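Local coordinates for suppressor of fused family protein (Neisseria gonorrhoeae, PDB 3K5J) that is of unknown function but resembles the N-terminal domain of human Suppressor of fused and probably acts through protein binding, at residues Asp3-Val8 with Asp37-Gln42. Residues are numbered along the deposited sequence; the frame is centred on the assembly and turned at random.
Sequences DYNQTV and DFQVFQ. With SO4 (sulfate ion), chain B.
Asn5 and Val8, one turn apart on the N-terminal helix 2-15, pack on Gln39 and Phe41 in a helix-on-sheet contact against the mixed sheet of this Sufu-like fold. The axes of segments 3-8 and 39-42 run in nearly the same direction, 22° apart and 10.2 Å at closest approach. Strand 39-43 lies between strands 21-24 and 52-57, antiparallel to both; Gln39 and Phe41, two apart on it, both send CB toward the helix. The polar link is the amide of Asn5. Its ND2 donates to the backbone O of Asp37, just before the strand, over 2.9 Å in a bent bond (N-H...O 146°), tilted from the carbonyl plane, while OD1 bonds to Ser57 OG on the neighbouring strand. Asparagine suits this buried place because its short amide offers both donor and acceptor. Gln39, partly exposed, has a chain long enough to reach over Asn5, amide planes 75° apart; OE1 packs 3.4 Å from Asn5 CB, and NE2 is hydrogen-bonded to Phe24 O on strand 21-24. Farther along, apolar groups take over, apart from one backbone carbonyl. Phe41, broad and flat, fills the buried space between sheet and helix, where Ile21 and Ser57 also touch it. Compact Val8 brings a methyl of its beta-branched side chain, CG1, to 3.9 Å from Phe41 CE2, while Phe41 CZ comes within 3.6 Å of the backbone O of Asn5.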
ATOM      1  N   ASP A   3      -8.608 -19.160  -6.413  1.00 11.95           N
ATOM      2  CA  ASP A   3      -7.759 -19.192  -7.601  1.00 12.52           C
ATOM      3  C   ASP A   3      -7.098 -17.823  -7.818  1.00 11.42           C
ATOM      4  O   ASP A   3      -5.923 -17.731  -8.091  1.00 12.90           O
ATOM      5  CB  ASP A   3      -8.529 -19.585  -8.869  1.00 11.61           C
ATOM      6  CG  ASP A   3      -8.821 -21.090  -8.975  1.00 13.89           C
ATOM      7  OD1 ASP A   3      -8.015 -21.878  -8.466  1.00 15.32           O
ATOM      8  OD2 ASP A   3      -9.870 -21.413  -9.579  1.00 19.67           O
ATOM      9  N   TYR A   4      -7.881 -16.754  -7.691  1.00 11.67           N
ATOM     10  CA  TYR A   4      -7.334 -15.413  -7.891  1.00 12.37           C
ATOM     11  C   TYR A   4      -6.254 -15.140  -6.832  1.00 11.11           C
ATOM     12  O   TYR A   4      -5.188 -14.632  -7.129  1.00 12.28           O
ATOM     13  CB  TYR A   4      -8.450 -14.341  -7.819  1.00 13.10           C
ATOM     14  CG  TYR A   4      -7.855 -12.958  -7.895  1.00 11.32           C
ATOM     15  CD1 TYR A   4      -7.500 -12.405  -9.106  1.00 12.92           C
ATOM     16  CD2 TYR A   4      -7.604 -12.208  -6.758  1.00 12.48           C
ATOM     17  CE1 TYR A   4      -6.880 -11.193  -9.192  1.00 12.99           C
ATOM     18  CE2 TYR A   4      -6.988 -10.973  -6.841  1.00 11.42           C
ATOM     19  CZ  TYR A   4      -6.649 -10.449  -8.038  1.00 12.11           C
ATOM     20  OH  TYR A   4      -6.049  -9.218  -8.148  1.00 12.30           O
ATOM     21  N   ASN A   5      -6.522 -15.466  -5.577  1.00 11.12           N
ATOM     22  CA  ASN A   5      -5.550 -15.221  -4.531  1.00 11.61           C
ATOM     23  C   ASN A   5      -4.239 -15.969  -4.785  1.00  9.89           C
ATOM     24  O   ASN A   5      -3.137 -15.455  -4.497  1.00 11.58           O
ATOM     25  CB  ASN A   5      -6.123 -15.617  -3.170  1.00 10.79           C
ATOM     26  CG  ASN A   5      -7.273 -14.728  -2.715  1.00  9.28           C
ATOM     27  OD1 ASN A   5      -7.350 -13.553  -3.137  1.00 11.47           O
ATOM     28  ND2 ASN A   5      -8.161 -15.279  -1.915  1.00 10.92           N
ATOM     29  N   GLN A   6      -4.358 -17.189  -5.310  1.00 11.44           N
ATOM     30  CA  GLN A   6      -3.174 -17.972  -5.630  1.00 12.23           C
ATOM     31  C   GLN A   6      -2.407 -17.314  -6.791  1.00 11.90           C
ATOM     32  O   GLN A   6      -1.156 -17.372  -6.800  1.00 13.17           O
ATOM     33  CB  GLN A   6      -3.518 -19.434  -5.893  1.00 12.39           C
ATOM     34  CG  GLN A   6      -2.293 -20.299  -6.230  1.00 13.22           C
ATOM     35  CD  GLN A   6      -1.300 -20.370  -5.116  1.00 14.75           C
ATOM     36  OE1 GLN A   6      -1.659 -20.593  -3.961  1.00 14.38           O
ATOM     37  NE2 GLN A   6      -0.024 -20.209  -5.446  1.00 18.32           N
ATOM     38  N   THR A   7      -3.101 -16.723  -7.771  1.00 12.29           N
ATOM     39  CA  THR A   7      -2.389 -15.950  -8.811  1.00 11.91           C
ATOM     40  C   THR A   7      -1.588 -14.798  -8.204  1.00 11.43           C
ATOM     41  O   THR A   7      -0.437 -14.596  -8.577  1.00 13.85           O
ATOM     42  CB  THR A   7      -3.269 -15.471  -9.981  1.00 15.18           C
ATOM     43  OG1 THR A   7      -4.071 -14.337  -9.617  1.00 19.20           O
ATOM     44  CG2 THR A   7      -4.092 -16.655 -10.575  1.00 13.69           C
ATOM     45  N   VAL A   8      -2.161 -14.096  -7.243  1.00 11.65           N
ATOM     46  CA  VAL A   8      -1.448 -13.015  -6.569  1.00 11.48           C
ATOM     47  C   VAL A   8      -0.246 -13.568  -5.800  1.00 12.26           C
ATOM     48  O   VAL A   8       0.877 -13.054  -5.905  1.00 12.86           O
ATOM     49  CB  VAL A   8      -2.384 -12.187  -5.665  1.00 10.95           C
ATOM     50  CG1 VAL A   8      -1.608 -11.174  -4.790  1.00 11.97           C
ATOM     51  CG2 VAL A   8      -3.493 -11.501  -6.479  1.00 12.24           C
ATOM     52  N   ASP A  37     -13.410 -13.626   0.595  1.00 12.63           N
ATOM     53  CA  ASP A  37     -12.118 -14.259   0.283  1.00 12.87           C
ATOM     54  C   ASP A  37     -10.928 -13.300   0.212  1.00 10.50           C
ATOM     55  O   ASP A  37      -9.815 -13.743  -0.064  1.00 11.58           O
ATOM     56  CB  ASP A  37     -12.130 -15.100  -1.001  1.00 13.97           C
ATOM     57  CG  ASP A  37     -13.222 -16.105  -1.013  1.00 16.98           C
ATOM     58  OD1 ASP A  37     -13.345 -16.833  -0.012  1.00 16.65           O
ATOM     59  OD2 ASP A  37     -13.976 -16.155  -2.049  1.00 21.88           O
ATOM     60  N   PHE A  38     -11.130 -12.032   0.550  1.00 11.49           N
ATOM     61  CA  PHE A  38     -10.018 -11.081   0.553  1.00 11.27           C
ATOM     62  C   PHE A  38      -8.896 -11.584   1.434  1.00 10.83           C
ATOM     63  O   PHE A  38      -9.114 -12.084   2.545  1.00 12.08           O
ATOM     64  CB  PHE A  38     -10.493  -9.715   1.076  1.00 11.57           C
ATOM     65  CG  PHE A  38      -9.404  -8.674   1.164  1.00 10.91           C
ATOM     66  CD1 PHE A  38      -8.933  -8.033   0.033  1.00 12.56           C
ATOM     67  CD2 PHE A  38      -8.912  -8.296   2.404  1.00 10.71           C
ATOM     68  CE1 PHE A  38      -7.958  -7.091   0.118  1.00 12.15           C
ATOM     69  CE2 PHE A  38      -7.959  -7.302   2.497  1.00 12.48           C
ATOM     70  CZ  PHE A  38      -7.460  -6.712   1.350  1.00 13.52           C
ATOM     71  N   GLN A  39      -7.661 -11.410   0.956  1.00 10.66           N
ATOM     72  CA  GLN A  39      -6.479 -11.752   1.730  1.00 10.17           C
ATOM     73  C   GLN A  39      -5.500 -10.582   1.823  1.00 10.72           C
ATOM     74  O   GLN A  39      -5.538  -9.638   1.042  1.00 11.97           O
ATOM     75  CB  GLN A  39      -5.700 -12.943   1.153  1.00 11.82           C
ATOM     76  CG  GLN A  39      -6.448 -14.250   1.225  1.00 12.57           C
ATOM     77  CD  GLN A  39      -5.556 -15.468   1.117  1.00 11.62           C
ATOM     78  OE1 GLN A  39      -5.520 -16.126   0.087  1.00 12.83           O
ATOM     79  NE2 GLN A  39      -4.761 -15.717   2.171  1.00 13.20           N
ATOM     80  N   VAL A  40      -4.606 -10.679   2.807  1.00 11.52           N
ATOM     81  CA  VAL A  40      -3.373  -9.887   2.820  1.00 10.58           C
ATOM     82  C   VAL A  40      -2.228 -10.893   2.833  1.00 10.91           C
ATOM     83  O   VAL A  40      -2.277 -11.892   3.561  1.00 12.04           O
ATOM     84  CB  VAL A  40      -3.303  -8.929   4.040  1.00 11.45           C
ATOM     85  CG1 VAL A  40      -1.908  -8.299   4.237  1.00 12.16           C
ATOM     86  CG2 VAL A  40      -4.398  -7.842   3.859  1.00 12.75           C
ATOM     87  N   PHE A  41      -1.216 -10.612   2.048  1.00 10.43           N
ATOM     88  CA  PHE A  41       0.040 -11.384   2.045  1.00 11.65           C
ATOM     89  C   PHE A  41       1.146 -10.553   2.657  1.00 11.43           C
ATOM     90  O   PHE A  41       1.230  -9.366   2.401  1.00 12.50           O
ATOM     91  CB  PHE A  41       0.433 -11.810   0.621  1.00 10.57           C
ATOM     92  CG  PHE A  41      -0.523 -12.805   0.024  1.00 11.75           C
ATOM     93  CD1 PHE A  41      -0.588 -14.091   0.540  1.00 11.73           C
ATOM     94  CD2 PHE A  41      -1.365 -12.464  -1.041  1.00 10.50           C
ATOM     95  CE1 PHE A  41      -1.483 -15.012  -0.002  1.00 13.80           C
ATOM     96  CE2 PHE A  41      -2.250 -13.398  -1.592  1.00 10.58           C
ATOM     97  CZ  PHE A  41      -2.335 -14.653  -1.072  1.00 11.45           C
ATOM     98  N   GLN A  42       1.970 -11.193   3.490  1.00 10.75           N
ATOM     99  CA  GLN A  42       3.096 -10.583   4.184  1.00 11.45           C
ATOM    100  C   GLN A  42       4.389 -11.218   3.666  1.00 11.93           C
ATOM    101  O   GLN A  42       4.607 -12.436   3.855  1.00 13.19           O
ATOM    102  CB  GLN A  42       2.962 -10.842   5.670  1.00 13.03           C
ATOM    103  CG  GLN A  42       4.074 -10.334   6.545  1.00 14.08           C
ATOM    104  CD  GLN A  42       4.054 -10.989   7.896  1.00 15.92           C
ATOM    105  OE1 GLN A  42       4.113 -12.231   7.980  1.00 21.26           O
ATOM    106  NE2 GLN A  42       4.023 -10.191   8.954  1.00 19.24           N
TER
HETATM  107  S   SO4 B 183     -11.767 -16.798  -8.524  1.00 17.68           S
HETATM  108  O1  SO4 B 183     -10.706 -16.827  -7.524  1.00 17.16           O
HETATM  109  O2  SO4 B 183     -12.617 -15.625  -8.353  1.00 21.53           O
HETATM  110  O3  SO4 B 183     -11.140 -16.803  -9.849  1.00 25.15           O
HETATM  111  O4  SO4 B 183     -12.605 -18.003  -8.406  1.00 24.38           O